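Local coordinates for protein oligopeptide ABC transporter OppAIV (Borrelia burgdorferi B31, PDB 4GL8) that probably binds oligopeptides outside the cell membrane and delivers them to an ABC transporter for uptake, at residues P184-V189 with Q195-P200; Y116-I119 with E123-S126; R315-E320 with A386-N391; K356-A361 with K395-N400; Y502-R505 with G511-P514. One frame throughout, in Å; residues are numbered along the deposited sequence.

Contact 1: residues P184-V189 with Q195-P200; sequences PVPMHV and QRWTDP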
# COMPACT_ATOMS: atom_id res chain seq x y z
N PRO A 184 14.35 6.79 -6.33
CA PRO A 184 15.40 7.72 -5.94
C PRO A 184 14.88 9.13 -5.69
O PRO A 184 13.93 9.58 -6.37
CB PRO A 184 16.36 7.71 -7.14
CG PRO A 184 16.07 6.40 -7.84
CD PRO A 184 14.59 6.26 -7.68
N VAL A 185 15.52 9.82 -4.73
CA VAL A 185 15.15 11.19 -4.37
C VAL A 185 16.36 12.11 -4.54
O VAL A 185 17.48 11.63 -4.53
CB VAL A 185 14.61 11.28 -2.93
CG1 VAL A 185 13.27 10.58 -2.83
CG2 VAL A 185 15.59 10.67 -1.94
N PRO A 186 16.13 13.43 -4.70
CA PRO A 186 17.22 14.37 -5.05
C PRO A 186 18.08 14.81 -3.86
O PRO A 186 17.73 15.76 -3.12
CB PRO A 186 16.48 15.57 -5.66
CG PRO A 186 15.11 15.51 -5.08
CD PRO A 186 14.80 14.04 -4.89
N MET A 187 19.22 14.17 -3.73
CA MET A 187 20.03 14.35 -2.55
C MET A 187 20.64 15.73 -2.43
O MET A 187 20.78 16.20 -1.32
CB MET A 187 21.09 13.26 -2.42
CG MET A 187 20.48 11.93 -1.94
SD MET A 187 19.44 12.07 -0.47
CE MET A 187 20.67 12.40 0.78
N HIS A 188 20.93 16.40 -3.54
CA HIS A 188 21.44 17.78 -3.49
C HIS A 188 20.44 18.74 -2.82
O HIS A 188 20.83 19.67 -2.08
CB HIS A 188 21.92 18.26 -4.89
CG HIS A 188 20.82 18.56 -5.88
ND1 HIS A 188 20.12 17.58 -6.55
CD2 HIS A 188 20.35 19.74 -6.35
CE1 HIS A 188 19.25 18.14 -7.36
NE2 HIS A 188 19.39 19.45 -7.28
N VAL A 189 19.16 18.46 -3.00
CA VAL A 189 18.08 19.31 -2.49
C VAL A 189 17.72 18.93 -1.04
O VAL A 189 17.48 19.80 -0.22
CB VAL A 189 16.86 19.22 -3.43
CG1 VAL A 189 15.58 19.67 -2.75
CG2 VAL A 189 17.11 20.02 -4.71
N GLN A 195 14.29 18.84 6.29
CA GLN A 195 12.85 18.58 6.50
C GLN A 195 11.93 19.43 5.62
O GLN A 195 10.75 19.15 5.57
CB GLN A 195 12.47 18.80 7.98
N ARG A 196 12.43 20.46 4.94
CA ARG A 196 11.58 21.32 4.12
C ARG A 196 11.68 21.00 2.63
O ARG A 196 11.10 21.71 1.81
CB ARG A 196 11.94 22.80 4.35
CG ARG A 196 11.83 23.29 5.81
CD ARG A 196 10.55 24.11 6.05
NE ARG A 196 9.39 23.29 5.66
CZ ARG A 196 8.90 22.28 6.38
NH1 ARG A 196 9.40 21.97 7.57
NH2 ARG A 196 7.89 21.57 5.90
N TRP A 197 12.39 19.93 2.28
CA TRP A 197 12.68 19.65 0.88
C TRP A 197 11.43 19.37 0.05
O TRP A 197 11.42 19.62 -1.16
CB TRP A 197 13.72 18.53 0.72
CG TRP A 197 13.20 17.10 0.68
CD1 TRP A 197 13.06 16.23 1.73
CD2 TRP A 197 12.84 16.36 -0.49
NE1 TRP A 197 12.62 15.00 1.28
CE2 TRP A 197 12.49 15.05 -0.08
CE3 TRP A 197 12.79 16.67 -1.84
CZ2 TRP A 197 12.07 14.07 -0.97
CZ3 TRP A 197 12.39 15.66 -2.75
CH2 TRP A 197 12.02 14.40 -2.30
N THR A 198 10.36 18.90 0.68
CA THR A 198 9.16 18.57 -0.08
C THR A 198 8.16 19.72 -0.25
O THR A 198 7.09 19.54 -0.85
CB THR A 198 8.43 17.40 0.57
OG1 THR A 198 8.04 17.79 1.89
CG2 THR A 198 9.31 16.17 0.60
N ASP A 199 8.47 20.87 0.32
CA ASP A 199 7.65 22.06 0.12
C ASP A 199 7.64 22.41 -1.39
O ASP A 199 8.64 22.22 -2.08
CB ASP A 199 8.22 23.25 0.91
CG ASP A 199 8.10 23.10 2.43
OD1 ASP A 199 7.46 22.16 2.96
OD2 ASP A 199 8.66 23.97 3.14
N PRO A 200 6.50 22.93 -1.89
CA PRO A 200 6.36 23.32 -3.31
C PRO A 200 7.57 24.06 -3.92
O PRO A 200 8.02 23.72 -5.04
CB PRO A 200 5.12 24.22 -3.29
CG PRO A 200 4.28 23.61 -2.19
CD PRO A 200 5.25 23.13 -1.14
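Trp197, the residue that meets Val185, Pro186 and Val189, sends its indole NE1 to Asp44 OD2, an oxygen that has a second partner in Arg118. Asp44 thus ties the ring's polar atom down, while the benzene half and CB do the apolar packing. Pro186 comes nearest: its CG lies 3.6 Å from Trp197 CZ3, and its CD is close to both CZ3 and CH2. Beside it, Val185 places CG1 4.1 Å from Trp197 CH2. Nearer the backbone, Val189 CG1 sits 4.1 Å from Trp197 CB and about as close to ring atom CE3, a chi1 of 160° turning this branch away from the valine's own N. All three side chains cross the tryptophan at about a right angle. Within its own segment the ring carries Thr198 CG2 over the centre of one face, 3.4 Å above the plane. Residues Arg196 to Asp199 form a type I turn, and a side-on salt bridge spans it: Arg196 NE meets Asp199 OD2 at 2.7 Å and Arg196 NH2 meets Asp199 OD1 at 3.0 Å. Pro186 is the N-cap of helix 187-193, so the contact joins the start of that helix to the loop following it. Helix 109-119 packs alongside through Arg118, Val204 touches Pro186 and Val189, and strand 209-215 lies against Pro200 further along.

Contact 2: residues Y116-I119 with E123-S126; sequences YLRI and ETGS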
# COMPACT_ATOMS: atom_id res chain seq x y z
N TYR A 116 19.82 5.90 -1.87
CA TYR A 116 19.70 4.66 -1.08
C TYR A 116 20.40 4.75 0.24
O TYR A 116 19.86 4.24 1.23
CB TYR A 116 20.14 3.42 -1.84
CG TYR A 116 19.11 3.01 -2.86
CD1 TYR A 116 17.89 2.48 -2.47
CD2 TYR A 116 19.35 3.15 -4.21
CE1 TYR A 116 16.93 2.11 -3.42
CE2 TYR A 116 18.41 2.77 -5.15
CZ TYR A 116 17.21 2.25 -4.75
OH TYR A 116 16.28 1.87 -5.71
N LEU A 117 21.53 5.45 0.28
CA LEU A 117 22.20 5.65 1.57
C LEU A 117 21.34 6.40 2.60
O LEU A 117 21.37 6.06 3.79
CB LEU A 117 23.55 6.35 1.40
CG LEU A 117 24.65 5.65 0.60
CD1 LEU A 117 25.86 6.56 0.61
CD2 LEU A 117 25.03 4.29 1.12
N ARG A 118 20.60 7.42 2.18
CA ARG A 118 19.66 8.11 3.09
C ARG A 118 18.61 7.17 3.70
O ARG A 118 18.37 7.24 4.91
CB ARG A 118 18.97 9.29 2.38
CG ARG A 118 17.81 9.93 3.17
CD ARG A 118 17.25 11.13 2.40
NE ARG A 118 16.30 11.93 3.17
CZ ARG A 118 14.97 11.93 3.01
NH1 ARG A 118 14.35 11.14 2.12
NH2 ARG A 118 14.23 12.74 3.78
N ILE A 119 17.95 6.31 2.91
CA ILE A 119 16.90 5.49 3.51
C ILE A 119 17.48 4.42 4.43
O ILE A 119 16.80 3.94 5.32
CB ILE A 119 15.93 4.87 2.48
CG1 ILE A 119 14.71 4.29 3.19
CG2 ILE A 119 16.62 3.79 1.64
CD1 ILE A 119 13.61 3.90 2.24
N GLU A 123 18.64 7.57 11.11
CA GLU A 123 18.11 8.89 11.51
C GLU A 123 16.96 9.38 10.65
O GLU A 123 16.17 10.20 11.09
CB GLU A 123 19.23 9.95 11.55
N THR A 124 16.86 8.87 9.42
CA THR A 124 15.74 9.20 8.51
C THR A 124 14.38 8.70 9.02
O THR A 124 13.32 9.27 8.68
CB THR A 124 16.00 8.59 7.11
OG1 THR A 124 17.31 8.97 6.64
CG2 THR A 124 14.94 9.06 6.09
N GLY A 125 14.40 7.61 9.79
CA GLY A 125 13.20 7.06 10.40
C GLY A 125 12.19 6.53 9.40
O GLY A 125 11.00 6.57 9.65
N SER A 126 12.65 6.03 8.25
CA SER A 126 11.73 5.43 7.28
C SER A 126 11.11 4.17 7.88
O SER A 126 11.83 3.26 8.27
CB SER A 126 12.45 5.06 5.98
OG SER A 126 11.56 4.28 5.15
O HOH W 1 15.59 5.09 7.69
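Ile119 and Thr124 bring their CA atoms to 6.3 Å as the chain leaves helix 109-119, turns back, and passes through a short 3-10 segment that ends at Thr124. Thr124 OG1 donates to Arg118 O at 2.7 Å, the one direct hydrogen bond between the segments. Its donor stands above the carbonyl plane, 37° out of it, with a C=O...donor angle of 139°. The same hydroxyl lies 3.6 Å from Arg118 CG, and the threonine's methyl, CG2, stands over the centre of one face of the guanidinium group, 4.2 Å above its plane. Arg118 runs extended from CG to NE, and its charged end reaches Asp44, in a salt bridge through NH2, and Gln46 OE1, bonded by NH1. This is a link between the last turn of one helix and the approach to the next, helix 129-135: Thr124 takes up a carbonyl at the C-terminal end, and Ser126 OG accepts from Phe128 N in an ST turn. Ser126 OG also bonds to Gln46 O, so two bonds hold it. Ile119 packs against that serine, CD1 reaching 3.6 Å from Ser126 OG while CG1 lies beside Ser126 CB. A water completes the closure, donating to Ile119 O at 2.9 Å and accepting from Ser126 N at 3.1 Å.

Contact 3: residues R315-E320 with A386-N391; sequences RKTLTE and AEFIQN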
# COMPACT_ATOMS: atom_id res chain seq x y z
N ARG A 315 -19.13 -12.57 6.51
CA ARG A 315 -18.34 -11.96 5.44
C ARG A 315 -19.07 -11.78 4.14
O ARG A 315 -18.88 -10.77 3.47
CB ARG A 315 -17.07 -12.80 5.16
CG ARG A 315 -16.02 -12.66 6.24
CD ARG A 315 -14.96 -13.75 6.20
NE ARG A 315 -13.96 -13.53 7.26
CZ ARG A 315 -14.14 -13.84 8.54
NH1 ARG A 315 -15.27 -14.41 8.95
NH2 ARG A 315 -13.18 -13.59 9.40
N LYS A 316 -19.86 -12.77 3.75
CA LYS A 316 -20.67 -12.70 2.53
C LYS A 316 -21.67 -11.54 2.59
O LYS A 316 -21.83 -10.80 1.61
CB LYS A 316 -21.43 -14.00 2.28
N THR A 317 -22.35 -11.38 3.72
CA THR A 317 -23.31 -10.29 3.87
C THR A 317 -22.59 -8.94 3.79
O THR A 317 -23.12 -7.99 3.22
CB THR A 317 -24.06 -10.42 5.20
OG1 THR A 317 -24.92 -11.56 5.12
CG2 THR A 317 -24.88 -9.20 5.52
N LEU A 318 -21.36 -8.88 4.31
CA LEU A 318 -20.58 -7.65 4.25
C LEU A 318 -20.29 -7.26 2.80
O LEU A 318 -20.47 -6.10 2.42
CB LEU A 318 -19.27 -7.76 5.03
CG LEU A 318 -18.28 -6.58 4.91
CD1 LEU A 318 -18.88 -5.25 5.39
CD2 LEU A 318 -17.01 -6.86 5.68
N THR A 319 -19.86 -8.21 1.99
CA THR A 319 -19.55 -7.90 0.59
C THR A 319 -20.83 -7.69 -0.25
O THR A 319 -20.84 -6.82 -1.12
CB THR A 319 -18.60 -8.92 -0.09
OG1 THR A 319 -19.14 -10.23 0.03
CG2 THR A 319 -17.26 -8.91 0.56
N GLU A 320 -21.92 -8.41 0.01
CA GLU A 320 -23.11 -8.30 -0.85
C GLU A 320 -24.16 -7.25 -0.46
O GLU A 320 -24.92 -6.79 -1.31
CB GLU A 320 -23.78 -9.66 -1.00
CG GLU A 320 -22.83 -10.72 -1.54
CD GLU A 320 -23.49 -12.06 -1.75
OE1 GLU A 320 -24.52 -12.35 -1.10
OE2 GLU A 320 -22.95 -12.82 -2.59
N ALA A 386 -17.38 -0.43 9.66
CA ALA A 386 -17.20 -0.52 11.14
C ALA A 386 -18.52 -0.69 11.89
O ALA A 386 -18.58 -1.42 12.88
CB ALA A 386 -16.46 0.71 11.65
N GLU A 387 -19.57 -0.03 11.42
CA GLU A 387 -20.90 -0.16 12.00
C GLU A 387 -21.48 -1.56 11.79
O GLU A 387 -22.13 -2.10 12.69
CB GLU A 387 -21.85 0.94 11.47
CG GLU A 387 -21.66 2.26 12.23
CD GLU A 387 -22.35 3.48 11.62
OE1 GLU A 387 -23.06 3.34 10.62
OE2 GLU A 387 -22.16 4.61 12.12
N PHE A 388 -21.25 -2.14 10.61
CA PHE A 388 -21.64 -3.55 10.37
C PHE A 388 -20.89 -4.49 11.31
O PHE A 388 -21.49 -5.38 11.89
CB PHE A 388 -21.34 -3.94 8.93
CG PHE A 388 -21.66 -5.37 8.60
CD1 PHE A 388 -22.95 -5.75 8.25
CD2 PHE A 388 -20.65 -6.34 8.55
CE1 PHE A 388 -23.24 -7.06 7.90
CE2 PHE A 388 -20.94 -7.65 8.20
CZ PHE A 388 -22.24 -8.01 7.87
N ILE A 389 -19.58 -4.29 11.45
CA ILE A 389 -18.77 -5.15 12.31
C ILE A 389 -19.27 -5.01 13.76
O ILE A 389 -19.43 -6.00 14.45
CB ILE A 389 -17.27 -4.77 12.29
CG1 ILE A 389 -16.70 -4.74 10.86
CG2 ILE A 389 -16.46 -5.70 13.19
CD1 ILE A 389 -16.28 -6.06 10.33
N GLN A 390 -19.52 -3.78 14.19
CA GLN A 390 -19.99 -3.53 15.54
C GLN A 390 -21.26 -4.32 15.84
O GLN A 390 -21.36 -4.97 16.88
CB GLN A 390 -20.29 -2.04 15.73
CG GLN A 390 -20.93 -1.70 17.07
CD GLN A 390 -21.15 -0.21 17.24
OE1 GLN A 390 -21.79 0.43 16.42
NE2 GLN A 390 -20.65 0.34 18.34
N ASN A 391 -22.20 -4.24 14.88
CA ASN A 391 -23.46 -4.95 14.92
C ASN A 391 -23.34 -6.47 14.86
O ASN A 391 -24.14 -7.17 15.46
CB ASN A 391 -24.37 -4.47 13.77
CG ASN A 391 -25.71 -5.17 13.75
OD1 ASN A 391 -25.87 -6.27 13.21
ND2 ASN A 391 -26.68 -4.53 14.34
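Apolar packing joins Phe388 to Thr317 and Leu318, whose helical turn comes close enough for the CA atoms of Leu318 and Phe388 to stand 7.4 Å apart. The first torsion of Phe388 is almost exactly trans (chi1 178°), which sends the ring toward the other helix. Leu318 takes one face of that ring: its CA lies over the face, CB sits 3.6 Å from Phe388 CE2, and CD1 lies 3.8 Å from Phe388 CD2. Thr317 uses its methyl, with CG2 3.6 Å from Phe388 CE1 and nearly as close to CZ, and its side chain crosses the phenylalanine at about a right angle. The aromatic ring therefore rests on two successive residues of helix 315-323.

The polar bonds described here belong to the first helix and the residue just before it. Thr317 turns its hydroxyl to Asp314 OD2, which leaves the methyl as the branch that faces Phe388. Thr319 OG1 donates to Lys316 O at 3.2 Å, and the same carbonyl accepts the regular helical bond from Glu320 N at 2.9 Å.

Strand 492-504 is touched by both helices, Leu318 meeting Asn496 and Ile389 meeting Leu495. Two helices that pack on each other and on a common strand in this way fit the alpha/beta lobes of the family 5 solute-binding proteins.

Contact 4: residues K356-A361 with K395-N400; sequences KLLADA and KNLNIN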
# COMPACT_ATOMS: atom_id res chain seq x y z
N LYS A 356 -19.12 -20.29 21.26
CA LYS A 356 -18.56 -21.37 22.03
C LYS A 356 -17.13 -21.01 22.47
O LYS A 356 -16.78 -21.16 23.63
CB LYS A 356 -18.59 -22.62 21.17
CG LYS A 356 -17.78 -23.79 21.68
CD LYS A 356 -18.24 -24.25 23.05
CE LYS A 356 -17.46 -25.48 23.49
NZ LYS A 356 -17.64 -25.68 24.97
N LEU A 357 -16.33 -20.51 21.53
CA LEU A 357 -14.97 -20.05 21.82
C LEU A 357 -15.00 -18.94 22.83
O LEU A 357 -14.18 -18.89 23.74
CB LEU A 357 -14.30 -19.53 20.55
CG LEU A 357 -13.93 -20.65 19.58
CD1 LEU A 357 -14.09 -20.15 18.14
CD2 LEU A 357 -12.53 -21.20 19.90
N LEU A 358 -15.94 -18.02 22.67
CA LEU A 358 -15.99 -16.88 23.58
C LEU A 358 -16.38 -17.36 24.99
O LEU A 358 -15.78 -16.91 25.97
CB LEU A 358 -16.94 -15.77 23.07
CG LEU A 358 -16.75 -14.39 23.71
CD1 LEU A 358 -15.51 -13.71 23.17
CD2 LEU A 358 -17.95 -13.50 23.44
N ALA A 359 -17.37 -18.26 25.10
CA ALA A 359 -17.70 -18.87 26.40
C ALA A 359 -16.50 -19.57 27.02
O ALA A 359 -16.17 -19.34 28.17
CB ALA A 359 -18.86 -19.84 26.27
N ASP A 360 -15.82 -20.42 26.24
CA ASP A 360 -14.59 -21.09 26.72
C ASP A 360 -13.47 -20.11 27.10
O ASP A 360 -12.59 -20.42 27.89
CB ASP A 360 -14.08 -22.06 25.66
CG ASP A 360 -15.05 -23.20 25.36
OD1 ASP A 360 -16.22 -23.13 25.80
OD2 ASP A 360 -14.67 -24.16 24.66
N ALA A 361 -13.48 -18.91 26.52
CA ALA A 361 -12.48 -17.90 26.86
C ALA A 361 -12.78 -17.23 28.20
O ALA A 361 -11.91 -16.57 28.74
CB ALA A 361 -12.40 -16.85 25.77
N LYS A 395 -24.81 -8.57 17.93
CA LYS A 395 -25.78 -9.62 17.63
C LYS A 395 -25.27 -11.05 17.89
O LYS A 395 -25.96 -11.84 18.48
CB LYS A 395 -26.24 -9.50 16.18
CG LYS A 395 -27.34 -10.48 15.78
CD LYS A 395 -28.14 -10.01 14.57
CE LYS A 395 -27.30 -9.87 13.29
NZ LYS A 395 -26.85 -11.17 12.76
N ASN A 396 -24.06 -11.40 17.45
CA ASN A 396 -23.63 -12.82 17.51
C ASN A 396 -22.87 -13.21 18.75
O ASN A 396 -22.83 -14.38 19.10
CB ASN A 396 -22.78 -13.17 16.30
CG ASN A 396 -23.55 -13.04 15.01
OD1 ASN A 396 -24.72 -13.35 14.95
ND2 ASN A 396 -22.87 -12.58 13.96
N LEU A 397 -22.26 -12.22 19.41
CA LEU A 397 -21.43 -12.48 20.57
C LEU A 397 -21.94 -11.76 21.82
O LEU A 397 -21.50 -12.08 22.91
CB LEU A 397 -19.98 -12.08 20.24
CG LEU A 397 -19.21 -12.92 19.20
CD1 LEU A 397 -17.77 -12.44 19.09
CD2 LEU A 397 -19.20 -14.39 19.60
N ASN A 398 -22.89 -10.82 21.65
CA ASN A 398 -23.34 -9.95 22.74
C ASN A 398 -22.19 -9.19 23.40
O ASN A 398 -22.18 -9.01 24.61
CB ASN A 398 -24.12 -10.74 23.80
CG ASN A 398 -24.95 -9.83 24.69
OD1 ASN A 398 -25.35 -8.75 24.26
ND2 ASN A 398 -25.18 -10.23 25.93
N ILE A 399 -21.22 -8.75 22.60
CA ILE A 399 -20.22 -7.80 23.10
C ILE A 399 -20.41 -6.43 22.45
O ILE A 399 -20.88 -6.35 21.29
CB ILE A 399 -18.80 -8.30 22.87
CG1 ILE A 399 -18.42 -8.26 21.41
CG2 ILE A 399 -18.64 -9.73 23.39
CD1 ILE A 399 -17.13 -8.98 21.15
N ASN A 400 -20.01 -5.39 23.20
CA ASN A 400 -20.11 -3.98 22.79
C ASN A 400 -18.75 -3.34 22.51
O ASN A 400 -17.83 -3.41 23.33
CB ASN A 400 -20.75 -3.17 23.89
CG ASN A 400 -22.09 -3.72 24.30
OD1 ASN A 400 -23.07 -3.59 23.57
ND2 ASN A 400 -22.14 -4.33 25.46
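Leu397 is the first residue of segment 395-400 to meet Leu358, and Asn396 just before it fastens the helix end by giving ND2 to Ala312 O. Leu397 presents both its backbone and its side chain: its O lies 3.9 Å from Leu358 CD2, and its CB is 4.0 Å from the same methyl. Its own CD2 branch comes almost as close, at 4.1 Å. Asn398 then leaves the helix with positive phi (55°); ND2 ties the turn to Asn365 O, beyond helix 351-361, and OD1 bonds to Lys394 NZ on its own helix. That turn brings round Ile399, whose CG2 reaches Leu358 CD2 at 3.8 Å. One methyl of Leu358 thus rests against both side chains, one from the last helical residue and one from just beyond it. With chi1 near trans (-163°), Leu358 extends its branch toward the second segment. On the far side of its helix, Lys356 NZ and Asp360 OD1 form a salt bridge at 3.0 Å. The contact therefore lays helix 351-361 on the end of helix 380-397, just ahead of strand 401-406, with helix 303-311 alongside, touching Leu357, Ala361 and Ile399.

Contact 5: residues Y502-R505 with G511-P514; sequences YLFR and GWEP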
# COMPACT_ATOMS: atom_id res chain seq x y z
N TYR A 502 -14.49 3.51 -9.14
CA TYR A 502 -14.01 4.80 -9.67
C TYR A 502 -15.05 5.48 -10.53
O TYR A 502 -15.87 4.79 -11.19
CB TYR A 502 -12.76 4.62 -10.54
CG TYR A 502 -11.70 3.72 -9.98
CD1 TYR A 502 -10.52 4.25 -9.43
CD2 TYR A 502 -11.85 2.33 -10.02
CE1 TYR A 502 -9.55 3.42 -8.91
CE2 TYR A 502 -10.87 1.50 -9.50
CZ TYR A 502 -9.73 2.05 -8.95
OH TYR A 502 -8.75 1.21 -8.45
N LEU A 503 -15.03 6.81 -10.53
CA LEU A 503 -15.75 7.61 -11.52
C LEU A 503 -14.72 8.38 -12.30
O LEU A 503 -13.81 8.96 -11.72
CB LEU A 503 -16.75 8.59 -10.86
CG LEU A 503 -17.92 7.95 -10.11
CD1 LEU A 503 -18.60 8.96 -9.19
CD2 LEU A 503 -18.93 7.35 -11.07
N PHE A 504 -14.88 8.40 -13.62
CA PHE A 504 -13.92 9.05 -14.53
C PHE A 504 -14.71 9.52 -15.75
O PHE A 504 -15.45 8.75 -16.35
CB PHE A 504 -12.84 8.04 -14.90
CG PHE A 504 -11.85 8.51 -15.93
CD1 PHE A 504 -10.76 9.30 -15.58
CD2 PHE A 504 -11.96 8.09 -17.24
CE1 PHE A 504 -9.83 9.71 -16.53
CE2 PHE A 504 -11.04 8.50 -18.20
CZ PHE A 504 -9.97 9.31 -17.85
N ARG A 505 -14.54 10.79 -16.09
CA ARG A 505 -15.26 11.43 -17.18
C ARG A 505 -14.69 11.00 -18.54
O ARG A 505 -13.92 11.73 -19.18
CB ARG A 505 -15.19 12.96 -17.00
CG ARG A 505 -16.06 13.48 -15.85
CD ARG A 505 -17.56 13.39 -16.16
NE ARG A 505 -17.93 14.08 -17.41
CZ ARG A 505 -18.18 15.39 -17.54
NH1 ARG A 505 -18.13 16.23 -16.50
NH2 ARG A 505 -18.45 15.87 -18.73
N GLY A 511 -7.01 7.65 -21.78
CA GLY A 511 -5.66 7.39 -21.32
C GLY A 511 -5.52 6.92 -19.89
O GLY A 511 -4.39 6.94 -19.35
N TRP A 512 -6.64 6.54 -19.27
CA TRP A 512 -6.67 5.95 -17.95
C TRP A 512 -7.58 4.73 -17.90
O TRP A 512 -8.62 4.68 -18.54
CB TRP A 512 -7.16 6.94 -16.90
CG TRP A 512 -7.34 6.29 -15.54
CD1 TRP A 512 -6.38 6.09 -14.60
CD2 TRP A 512 -8.55 5.74 -15.01
NE1 TRP A 512 -6.90 5.44 -13.51
CE2 TRP A 512 -8.24 5.22 -13.74
CE3 TRP A 512 -9.86 5.64 -15.48
CZ2 TRP A 512 -9.20 4.60 -12.92
CZ3 TRP A 512 -10.81 5.03 -14.68
CH2 TRP A 512 -10.48 4.52 -13.41
N GLU A 513 -7.22 3.78 -17.06
CA GLU A 513 -7.95 2.53 -16.92
C GLU A 513 -7.62 1.94 -15.53
O GLU A 513 -6.52 2.07 -15.09
CB GLU A 513 -7.44 1.60 -18.01
CG GLU A 513 -8.41 0.55 -18.43
CD GLU A 513 -7.78 -0.43 -19.40
OE1 GLU A 513 -6.52 -0.43 -19.54
OE2 GLU A 513 -8.56 -1.20 -20.01
N PRO A 514 -8.56 1.26 -14.88
CA PRO A 514 -8.18 0.50 -13.68
C PRO A 514 -7.15 -0.60 -13.96
O PRO A 514 -7.12 -1.17 -15.07
CB PRO A 514 -9.50 -0.17 -13.25
CG PRO A 514 -10.59 0.60 -13.93
CD PRO A 514 -10.00 1.16 -15.18
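Trp512 lies against Tyr502 and Phe504, two residues of strand 492-504 whose side chains point to the same side, and together they form an aromatic cluster. Toward Tyr502 the indole turns its edge: its six-membered ring meets the tyrosine face in an offset edge-to-face pair, with centroids 5.4 Å apart and planes at 60°. Trp512 CZ2 is the atom over that face, 3.7 Å from Tyr502 CD1. Toward Phe504 the tilt is smaller, an oblique pair with planes at 41° and centroids 4.8 Å apart, the two side chains sliding past each other in opposite directions. An extended first torsion (chi1 174°) carries the indole from the loop to the strand, where it lies between Tyr502 and Phe504. Pro514 adds a lighter touch at Tyr502 CE2 with its CB. Further aromatic rings join the cluster: Phe263 stacks on Trp512 and meets Tyr502 edge-to-face, while Tyr281 of strand 280-285 meets Trp512 edge-to-face. Tyr502 OH bonds to Glu518 OE2, which fixes the far end of that ring. Closest of all in the contact, Trp512 CE3 stands over one face of Phe504, displaced toward the rim, 3.5 Å from Phe504 CG.

Overall arrangement
Along the chain contact 2 comes first, then contact 1; contacts 3 and 4 follow with their segments alternating, and contact 5 comes last. Contacts 1 and 2 are neighbours, centres about 13 Å apart, touching where Met187 packs on Arg118. Contacts 3 and 4 share helix 380-397, one along its body and the other at its C-terminal end, with centres about 17 Å apart. Contacts 1 and 3 lie on opposite sides of the chain's centre, their centres about 43 Å apart. Contact 5, on strand 492-504, is about 28 Å from contact 3, centre to centre, and that strand also touches both helices of contact 3. Such a spread is consistent with the separate lobes of a solute-binding protein.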